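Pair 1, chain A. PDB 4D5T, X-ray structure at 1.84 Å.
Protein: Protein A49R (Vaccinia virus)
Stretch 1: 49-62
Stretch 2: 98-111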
# COMPACT_ATOMS: atom_id res chain seq x y z
N PRO A 49 12.07 1.86 -1.55
CA PRO A 49 11.77 0.53 -1.99
C PRO A 49 10.46 -0.05 -1.49
O PRO A 49 9.85 -0.85 -2.20
CB PRO A 49 12.94 -0.32 -1.44
CG PRO A 49 13.92 0.62 -0.95
CD PRO A 49 13.33 1.99 -0.80
N PHE A 50 10.01 0.36 -0.29
CA PHE A 50 8.73 -0.07 0.14
C PHE A 50 7.59 0.46 -0.76
O PHE A 50 6.58 -0.25 -1.00
CB PHE A 50 8.45 0.26 1.63
CG PHE A 50 7.16 -0.32 2.14
CD1 PHE A 50 6.99 -1.67 2.24
CD2 PHE A 50 6.15 0.47 2.61
CE1 PHE A 50 5.80 -2.25 2.76
CE2 PHE A 50 4.97 -0.05 3.08
CZ PHE A 50 4.80 -1.41 3.21
N ILE A 51 7.72 1.70 -1.20
CA ILE A 51 6.72 2.29 -2.14
C ILE A 51 6.81 1.61 -3.54
O ILE A 51 5.79 1.26 -4.12
CB ILE A 51 6.91 3.81 -2.24
CG1 ILE A 51 6.78 4.51 -0.88
CG2 ILE A 51 5.93 4.43 -3.21
CD1 ILE A 51 5.62 4.13 -0.00
N SER A 52 8.02 1.31 -4.02
CA SER A 52 8.13 0.45 -5.20
C SER A 52 7.47 -0.93 -5.05
O SER A 52 6.74 -1.38 -5.97
CB SER A 52 9.61 0.35 -5.64
OG SER A 52 9.63 -0.41 -6.84
N PHE A 53 7.64 -1.55 -3.90
CA PHE A 53 6.92 -2.81 -3.55
C PHE A 53 5.43 -2.60 -3.65
O PHE A 53 4.72 -3.37 -4.34
CB PHE A 53 7.35 -3.33 -2.17
CG PHE A 53 6.54 -4.50 -1.66
CD1 PHE A 53 6.87 -5.79 -2.04
CD2 PHE A 53 5.54 -4.30 -0.77
CE1 PHE A 53 6.12 -6.87 -1.62
CE2 PHE A 53 4.84 -5.42 -0.23
CZ PHE A 53 5.13 -6.67 -0.70
N LEU A 54 4.92 -1.57 -2.99
CA LEU A 54 3.47 -1.33 -3.02
C LEU A 54 2.97 -1.13 -4.45
O LEU A 54 1.87 -1.60 -4.83
CB LEU A 54 3.13 -0.11 -2.16
CG LEU A 54 3.31 -0.28 -0.67
CD1 LEU A 54 3.14 1.04 0.07
CD2 LEU A 54 2.28 -1.26 -0.11
N ASP A 55 3.72 -0.36 -5.24
CA ASP A 55 3.33 -0.05 -6.61
C ASP A 55 3.33 -1.31 -7.47
O ASP A 55 2.40 -1.54 -8.23
CB ASP A 55 4.31 1.00 -7.19
CG ASP A 55 3.97 1.41 -8.60
OD1 ASP A 55 3.02 2.15 -8.77
OD2 ASP A 55 4.65 0.97 -9.53
N THR A 56 4.35 -2.14 -7.30
CA THR A 56 4.39 -3.47 -7.94
C THR A 56 3.20 -4.33 -7.56
O THR A 56 2.53 -4.89 -8.42
CB THR A 56 5.72 -4.13 -7.70
OG1 THR A 56 6.72 -3.34 -8.33
CG2 THR A 56 5.76 -5.53 -8.32
N VAL A 57 2.84 -4.39 -6.25
CA VAL A 57 1.74 -5.19 -5.84
C VAL A 57 0.44 -4.65 -6.39
O VAL A 57 -0.43 -5.41 -6.92
CB VAL A 57 1.66 -5.26 -4.27
CG1 VAL A 57 0.38 -5.95 -3.77
CG2 VAL A 57 2.86 -5.98 -3.72
N TYR A 58 0.27 -3.33 -6.32
CA TYR A 58 -0.93 -2.69 -6.88
C TYR A 58 -1.11 -3.09 -8.37
O TYR A 58 -2.21 -3.41 -8.83
CB TYR A 58 -0.78 -1.18 -6.73
CG TYR A 58 -1.96 -0.37 -7.11
CD1 TYR A 58 -2.14 0.03 -8.41
CD2 TYR A 58 -2.89 0.03 -6.16
CE1 TYR A 58 -3.22 0.83 -8.76
CE2 TYR A 58 -3.99 0.81 -6.50
CZ TYR A 58 -4.15 1.18 -7.80
OH TYR A 58 -5.19 1.96 -8.15
N THR A 59 -0.01 -3.06 -9.10
CA THR A 59 0.00 -3.35 -10.55
C THR A 59 -0.33 -4.82 -10.79
O THR A 59 -1.09 -5.14 -11.69
CB THR A 59 1.37 -3.02 -11.15
OG1 THR A 59 1.57 -1.63 -11.06
CG2 THR A 59 1.41 -3.42 -12.63
N ILE A 60 0.28 -5.71 -10.01
CA ILE A 60 -0.03 -7.15 -10.10
C ILE A 60 -1.50 -7.50 -9.85
O ILE A 60 -2.11 -8.26 -10.61
CB ILE A 60 0.86 -7.92 -9.14
CG1 ILE A 60 2.28 -7.86 -9.69
CG2 ILE A 60 0.38 -9.35 -8.94
CD1 ILE A 60 3.28 -8.34 -8.69
N ILE A 61 -2.08 -6.90 -8.84
CA ILE A 61 -3.47 -7.12 -8.50
C ILE A 61 -4.38 -6.67 -9.59
O ILE A 61 -5.32 -7.39 -9.94
CB ILE A 61 -3.82 -6.46 -7.15
CG1 ILE A 61 -3.13 -7.23 -6.04
CG2 ILE A 61 -5.32 -6.41 -6.93
CD1 ILE A 61 -3.22 -6.57 -4.66
N ASP A 62 -4.08 -5.50 -10.20
CA ASP A 62 -4.67 -5.04 -11.41
C ASP A 62 -6.19 -4.92 -11.34
O ASP A 62 -6.88 -5.35 -12.27
CB ASP A 62 -4.26 -5.97 -12.58
CG ASP A 62 -4.61 -5.43 -13.96
OD1 ASP A 62 -4.59 -4.20 -14.17
OD2 ASP A 62 -4.93 -6.25 -14.84
N ILE A 98 -1.83 -4.80 6.38
CA ILE A 98 -1.33 -3.46 6.20
C ILE A 98 -1.21 -3.05 4.73
O ILE A 98 -1.65 -1.95 4.34
CB ILE A 98 0.03 -3.30 6.94
CG1 ILE A 98 -0.24 -3.22 8.44
CG2 ILE A 98 0.78 -2.03 6.45
CD1 ILE A 98 0.98 -3.41 9.28
N VAL A 99 -0.71 -3.95 3.91
CA VAL A 99 -0.57 -3.71 2.49
C VAL A 99 -1.96 -3.59 1.85
O VAL A 99 -2.26 -2.64 1.07
CB VAL A 99 0.29 -4.78 1.82
CG1 VAL A 99 0.21 -4.67 0.28
CG2 VAL A 99 1.70 -4.60 2.25
N ASP A 100 -2.87 -4.47 2.25
CA ASP A 100 -4.28 -4.35 1.81
C ASP A 100 -4.91 -3.02 2.22
O ASP A 100 -5.63 -2.39 1.41
CB ASP A 100 -5.08 -5.55 2.42
CG ASP A 100 -6.57 -5.51 2.07
OD1 ASP A 100 -6.92 -5.65 0.91
OD2 ASP A 100 -7.38 -5.30 2.97
N ALA A 101 -4.66 -2.56 3.46
CA ALA A 101 -5.17 -1.31 3.90
C ALA A 101 -4.67 -0.16 3.06
O ALA A 101 -5.48 0.69 2.63
CB ALA A 101 -4.86 -1.06 5.39
N ILE A 102 -3.36 -0.10 2.80
CA ILE A 102 -2.79 0.96 2.02
C ILE A 102 -3.37 1.00 0.60
O ILE A 102 -3.72 2.06 0.13
CB ILE A 102 -1.24 0.84 1.98
CG1 ILE A 102 -0.66 1.17 3.38
CG2 ILE A 102 -0.65 1.80 1.01
CD1 ILE A 102 0.76 0.67 3.59
N ILE A 103 -3.47 -0.16 -0.04
CA ILE A 103 -3.99 -0.24 -1.39
C ILE A 103 -5.46 0.11 -1.43
O ILE A 103 -5.89 0.86 -2.31
CB ILE A 103 -3.70 -1.62 -1.96
CG1 ILE A 103 -2.20 -1.65 -2.31
CG2 ILE A 103 -4.59 -1.92 -3.14
CD1 ILE A 103 -1.74 -2.99 -2.76
N THR A 104 -6.21 -0.33 -0.42
CA THR A 104 -7.65 0.04 -0.33
C THR A 104 -7.81 1.56 -0.18
O THR A 104 -8.68 2.18 -0.86
CB THR A 104 -8.33 -0.66 0.85
OG1 THR A 104 -8.32 -2.07 0.63
CG2 THR A 104 -9.80 -0.20 0.96
N LEU A 105 -6.99 2.18 0.65
CA LEU A 105 -7.04 3.62 0.84
C LEU A 105 -6.73 4.33 -0.49
O LEU A 105 -7.31 5.37 -0.81
CB LEU A 105 -6.12 4.10 1.99
CG LEU A 105 -6.62 3.59 3.37
CD1 LEU A 105 -5.61 3.92 4.44
CD2 LEU A 105 -7.94 4.09 3.80
N LYS A 106 -5.76 3.83 -1.25
CA LYS A 106 -5.45 4.37 -2.57
C LYS A 106 -6.65 4.26 -3.50
O LYS A 106 -7.02 5.25 -4.16
CB LYS A 106 -4.20 3.69 -3.18
CG LYS A 106 -3.88 4.22 -4.56
CD LYS A 106 -2.54 3.78 -5.08
CE LYS A 106 -2.42 4.31 -6.52
NZ LYS A 106 -1.08 4.27 -7.06
N TYR A 107 -7.36 3.14 -3.48
CA TYR A 107 -8.58 3.06 -4.31
C TYR A 107 -9.60 4.12 -3.91
O TYR A 107 -10.31 4.72 -4.76
CB TYR A 107 -9.26 1.70 -4.23
CG TYR A 107 -8.49 0.51 -4.69
CD1 TYR A 107 -7.73 0.52 -5.88
CD2 TYR A 107 -8.61 -0.69 -4.01
CE1 TYR A 107 -7.02 -0.60 -6.30
CE2 TYR A 107 -7.90 -1.81 -4.43
CZ TYR A 107 -7.14 -1.76 -5.59
OH TYR A 107 -6.54 -2.91 -6.00
N ILE A 108 -9.76 4.31 -2.60
CA ILE A 108 -10.76 5.23 -2.08
C ILE A 108 -10.38 6.67 -2.43
O ILE A 108 -11.24 7.45 -2.89
CB ILE A 108 -10.94 5.10 -0.56
CG1 ILE A 108 -11.55 3.74 -0.22
CG2 ILE A 108 -11.84 6.24 -0.03
CD1 ILE A 108 -11.62 3.54 1.27
N MET A 109 -9.09 6.98 -2.35
CA MET A 109 -8.58 8.31 -2.77
C MET A 109 -8.58 8.52 -4.29
O MET A 109 -8.51 9.66 -4.76
CB MET A 109 -7.18 8.58 -2.23
CG MET A 109 -7.08 8.70 -0.70
SD MET A 109 -8.05 9.97 0.08
CE MET A 109 -9.57 9.17 0.39
N ASN A 110 -8.73 7.46 -5.07
CA ASN A 110 -8.97 7.57 -6.56
C ASN A 110 -10.37 8.13 -6.88
O ASN A 110 -10.64 8.45 -8.02
CB ASN A 110 -8.81 6.20 -7.30
CG ASN A 110 -7.36 5.64 -7.30
OD1 ASN A 110 -6.38 6.37 -7.15
ND2 ASN A 110 -7.24 4.30 -7.48
N ASN A 111 -11.27 8.21 -5.88
CA ASN A 111 -12.64 8.80 -6.01
C ASN A 111 -12.57 10.26 -5.56
O ASN A 111 -12.39 10.54 -4.39
CB ASN A 111 -13.63 8.00 -5.15
CG ASN A 111 -15.06 8.51 -5.19
OD1 ASN A 111 -15.36 9.62 -4.73
ND2 ASN A 111 -15.94 7.73 -5.81
O HOH W 1 0.45 1.94 -7.78
O HOH W 2 -4.84 -2.95 -8.42

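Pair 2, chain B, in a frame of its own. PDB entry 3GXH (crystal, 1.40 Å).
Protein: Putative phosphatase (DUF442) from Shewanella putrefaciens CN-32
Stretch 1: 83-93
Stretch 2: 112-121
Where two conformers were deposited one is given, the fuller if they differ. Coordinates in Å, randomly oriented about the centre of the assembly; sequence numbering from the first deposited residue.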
# COMPACT_ATOMS: atom_id res chain seq x y z
N GLU B 83 14.00 -4.78 5.21
CA GLU B 83 14.47 -3.56 4.61
C GLU B 83 13.42 -2.90 3.71
O GLU B 83 13.37 -1.67 3.58
CB GLU B 83 15.76 -3.86 3.84
CG GLU B 83 16.16 -2.96 2.72
CD GLU B 83 17.38 -3.52 1.99
OE1 GLU B 83 18.50 -3.26 2.47
OE2 GLU B 83 17.22 -4.27 0.99
N ASP B 84 12.59 -3.72 3.08
CA ASP B 84 11.49 -3.18 2.25
C ASP B 84 10.47 -2.44 3.12
O ASP B 84 9.98 -1.37 2.81
CB ASP B 84 10.74 -4.25 1.46
CG ASP B 84 11.64 -5.08 0.53
OD1 ASP B 84 12.62 -4.50 -0.03
OD2 ASP B 84 11.30 -6.29 0.34
N VAL B 85 10.12 -3.10 4.23
CA VAL B 85 9.19 -2.50 5.19
C VAL B 85 9.74 -1.19 5.74
O VAL B 85 9.05 -0.17 5.77
CB VAL B 85 8.83 -3.49 6.30
CG1 VAL B 85 7.89 -2.83 7.36
CG2 VAL B 85 8.18 -4.75 5.72
N GLU B 86 11.01 -1.20 6.13
CA GLU B 86 11.68 0.01 6.62
C GLU B 86 11.72 1.14 5.59
O GLU B 86 11.51 2.29 5.92
CB GLU B 86 13.09 -0.31 7.08
CG GLU B 86 13.14 -1.16 8.34
CD GLU B 86 12.67 -0.42 9.58
OE1 GLU B 86 12.78 0.83 9.61
OE2 GLU B 86 12.20 -1.11 10.52
N ALA B 87 11.96 0.78 4.33
CA ALA B 87 11.95 1.75 3.29
C ALA B 87 10.55 2.39 3.14
O ALA B 87 10.39 3.59 2.94
CB ALA B 87 12.45 1.09 1.92
N PHE B 88 9.52 1.56 3.24
CA PHE B 88 8.16 2.09 3.26
C PHE B 88 7.92 3.02 4.44
O PHE B 88 7.34 4.08 4.31
CB PHE B 88 7.16 0.91 3.26
CG PHE B 88 5.74 1.31 3.45
CD1 PHE B 88 5.09 2.09 2.51
CD2 PHE B 88 5.00 0.84 4.55
CE1 PHE B 88 3.75 2.49 2.71
CE2 PHE B 88 3.66 1.23 4.75
CZ PHE B 88 3.05 2.05 3.83
N PHE B 89 8.33 2.59 5.62
CA PHE B 89 8.17 3.44 6.78
C PHE B 89 8.87 4.79 6.64
O PHE B 89 8.30 5.85 6.94
CB PHE B 89 8.73 2.78 8.05
CG PHE B 89 8.00 1.56 8.57
CD1 PHE B 89 6.76 1.13 8.12
CD2 PHE B 89 8.61 0.83 9.59
CE1 PHE B 89 6.15 0.04 8.69
CE2 PHE B 89 8.00 -0.27 10.15
CZ PHE B 89 6.75 -0.68 9.67
N ALA B 90 10.07 4.77 6.04
CA ALA B 90 10.81 6.00 5.79
C ALA B 90 10.11 6.87 4.78
O ALA B 90 10.09 8.09 4.91
CB ALA B 90 12.27 5.71 5.36
N ALA B 91 9.52 6.26 3.75
CA ALA B 91 8.79 7.04 2.77
C ALA B 91 7.56 7.70 3.39
O ALA B 91 7.23 8.85 3.12
CB ALA B 91 8.38 6.16 1.58
N MSE B 92 6.87 6.96 4.25
CA MSE B 92 5.74 7.56 4.98
C MSE B 92 6.18 8.74 5.82
O MSE B 92 5.58 9.82 5.73
CB MSE B 92 5.05 6.50 5.86
CG MSE B 92 4.35 5.40 5.09
SE MSE B 92 2.82 6.01 4.06
CE MSE B 92 1.63 6.42 5.58
N ASP B 93 7.27 8.59 6.55
CA ASP B 93 7.74 9.72 7.36
C ASP B 93 8.10 10.93 6.49
O ASP B 93 7.89 12.09 6.92
CB ASP B 93 8.94 9.35 8.22
CG ASP B 93 9.23 10.42 9.26
OD1 ASP B 93 8.29 10.79 10.01
OD2 ASP B 93 10.38 10.92 9.31
N ALA B 112 -0.58 -5.65 4.06
CA ALA B 112 0.37 -6.16 5.07
C ALA B 112 1.28 -5.02 5.54
O ALA B 112 1.52 -4.85 6.72
CB ALA B 112 1.17 -7.35 4.53
N PHE B 113 1.78 -4.24 4.59
CA PHE B 113 2.67 -3.12 4.93
C PHE B 113 1.89 -2.03 5.67
O PHE B 113 2.41 -1.43 6.61
CB PHE B 113 3.35 -2.53 3.67
CG PHE B 113 4.61 -3.25 3.24
CD1 PHE B 113 4.73 -4.63 3.28
CD2 PHE B 113 5.67 -2.52 2.72
CE1 PHE B 113 5.88 -5.28 2.85
CE2 PHE B 113 6.80 -3.19 2.31
CZ PHE B 113 6.91 -4.53 2.36
N ALA B 114 0.63 -1.79 5.29
CA ALA B 114 -0.18 -0.83 6.02
C ALA B 114 -0.41 -1.30 7.46
O ALA B 114 -0.33 -0.49 8.40
CB ALA B 114 -1.54 -0.60 5.33
N TYR B 115 -0.67 -2.57 7.67
CA TYR B 115 -0.82 -3.11 9.02
C TYR B 115 0.44 -2.85 9.84
O TYR B 115 0.37 -2.37 10.97
CB TYR B 115 -1.10 -4.60 8.94
CG TYR B 115 -0.99 -5.28 10.27
CD1 TYR B 115 -1.94 -5.05 11.24
CD2 TYR B 115 0.12 -6.08 10.59
CE1 TYR B 115 -1.84 -5.64 12.50
CE2 TYR B 115 0.23 -6.68 11.84
CZ TYR B 115 -0.74 -6.45 12.78
OH TYR B 115 -0.61 -7.06 14.04
N LEU B 116 1.62 -3.14 9.26
CA LEU B 116 2.83 -2.97 10.01
C LEU B 116 3.07 -1.50 10.34
O LEU B 116 3.59 -1.18 11.44
CB LEU B 116 4.02 -3.56 9.26
CG LEU B 116 4.01 -5.09 9.27
CD1 LEU B 116 5.14 -5.60 8.36
CD2 LEU B 116 4.13 -5.72 10.68
N TYR B 117 2.72 -0.60 9.44
CA TYR B 117 2.88 0.81 9.66
C TYR B 117 2.00 1.28 10.79
O TYR B 117 2.45 2.00 11.70
CB TYR B 117 2.58 1.60 8.38
CG TYR B 117 2.45 3.07 8.59
CD1 TYR B 117 3.59 3.85 8.73
CD2 TYR B 117 1.19 3.69 8.69
CE1 TYR B 117 3.48 5.24 8.93
CE2 TYR B 117 1.08 5.07 8.91
CZ TYR B 117 2.23 5.81 9.01
OH TYR B 117 2.10 7.17 9.26
N GLN B 118 0.74 0.91 10.74
CA GLN B 118 -0.17 1.34 11.80
C GLN B 118 0.26 0.77 13.15
O GLN B 118 0.18 1.44 14.19
CB GLN B 118 -1.60 0.97 11.47
CG GLN B 118 -2.10 1.71 10.23
CD GLN B 118 -3.54 1.45 9.87
OE1 GLN B 118 -4.09 0.36 10.08
NE2 GLN B 118 -4.18 2.49 9.28
N LEU B 119 0.71 -0.49 13.12
CA LEU B 119 1.18 -1.14 14.35
C LEU B 119 2.37 -0.38 14.93
O LEU B 119 2.38 -0.04 16.13
CB LEU B 119 1.52 -2.60 14.03
CG LEU B 119 1.92 -3.44 15.22
CD1 LEU B 119 0.74 -3.56 16.19
CD2 LEU B 119 2.37 -4.82 14.72
N LYS B 120 3.34 -0.00 14.10
CA LYS B 120 4.53 0.68 14.64
C LYS B 120 4.26 2.12 15.06
O LYS B 120 4.96 2.67 15.95
CB LYS B 120 5.68 0.58 13.66
CG LYS B 120 5.60 1.57 12.57
CD LYS B 120 6.33 2.89 12.83
CE LYS B 120 6.43 3.64 11.52
NZ LYS B 120 6.87 5.05 11.70
N GLN B 121 3.27 2.76 14.45
CA GLN B 121 2.83 4.10 14.82
C GLN B 121 2.08 4.10 16.17
O GLN B 121 1.67 5.15 16.64
CB GLN B 121 1.92 4.67 13.74
CG GLN B 121 2.65 5.02 12.49
CD GLN B 121 3.54 6.20 12.73
OE1 GLN B 121 4.74 6.05 12.97
NE2 GLN B 121 2.95 7.38 12.73
O HOH W 3 7.00 6.31 9.29

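Both pairs set two helices across each other at a steep angle: the axes approach to 10.8 Å at -71° in pair 1 and to 10.4 Å at -64° in pair 2, and 14 central residues superpose with an RMSD of 0.4 Å. The register is shared as well. A:Leu54 lies nearest A:Val99 and A:Tyr58 nearest A:Ile103, just as B:Val85 lies nearest B:Phe113 and B:Phe89 nearest B:Tyr117. The buried areas, 561 and 511 Å², are similar, yet the side chains differ at almost every inward position.

The side chains coincide most closely where A:Leu54 matches B:Val85 and A:Ile102 matches B:Leu116, the side-chain centres 0.7 Å apart at each of these two inward positions. Here aliphatic meets aliphatic at the same spacing: A:Leu54 CD1 to A:Ile102 CG2 and B:Val85 CG1 to B:Leu116 CD1 are both 4.0 Å.

Next to it, bulk is distributed differently. In pair 1, small A:Val99 touches A:Leu54, A:Val57 and the edge of the A:Phe53 ring, whose CE2 is 4.1 Å from A:Val99 CG2. In pair 2 the ring belongs to the second helix: B:Phe113 matches A:Val99, while B:Asp84 takes the place of A:Phe53. B:Val85 CG2 lies over the B:Phe113 face, 3.6 Å from its CZ, and B:Phe88, at the position of A:Val57, meets that ring obliquely.

At the centre the matched residues on both helices are larger in pair 2. A:Ile103 is a knob among A:Leu54, A:Val57, A:Tyr58 and A:Ile61, its CD1 3.8 Å from A:Val57 CG1. Its counterpart B:Tyr117 contacts B:Phe88, B:Phe89 and B:Met92. The last of these, a selenomethionine matching A:Ile61, lays its methyl over the tyrosine face, with B:Met92 CE 3.5 Å from B:Tyr117 CZ.

One motif recurs, a lysine over an aromatic ring. A:Lys106 runs extended across A:Tyr58, with NZ 4.3 Å from the centroid of that ring and nearly on its normal, a well-placed cation-pi contact. B:Lys120 instead bends at chi1 and chi2 and covers B:Phe89 with its aliphatic part: CG is 4.0 Å from the B:Phe89 centroid, whereas NZ, 5.3 Å from that centroid, offers at most a weak attraction. Both amines also bind a bridging water, leading to A:Asp55 OD1 in pair 1 and to the carbonyl of B:Phe89 in pair 2.

The aromatic rotamers part here, t for A:Tyr58 and m for B:Phe89. A:Tyr58 reaches A:Tyr107, and its OH accepts a hydrogen bond from A:Asn110 ND2, with A:Asn110 ND2 to A:Tyr58 OH at 3.2 Å. The same crossing is filled here by different distributions of rings and aliphatic side chains over the two helices.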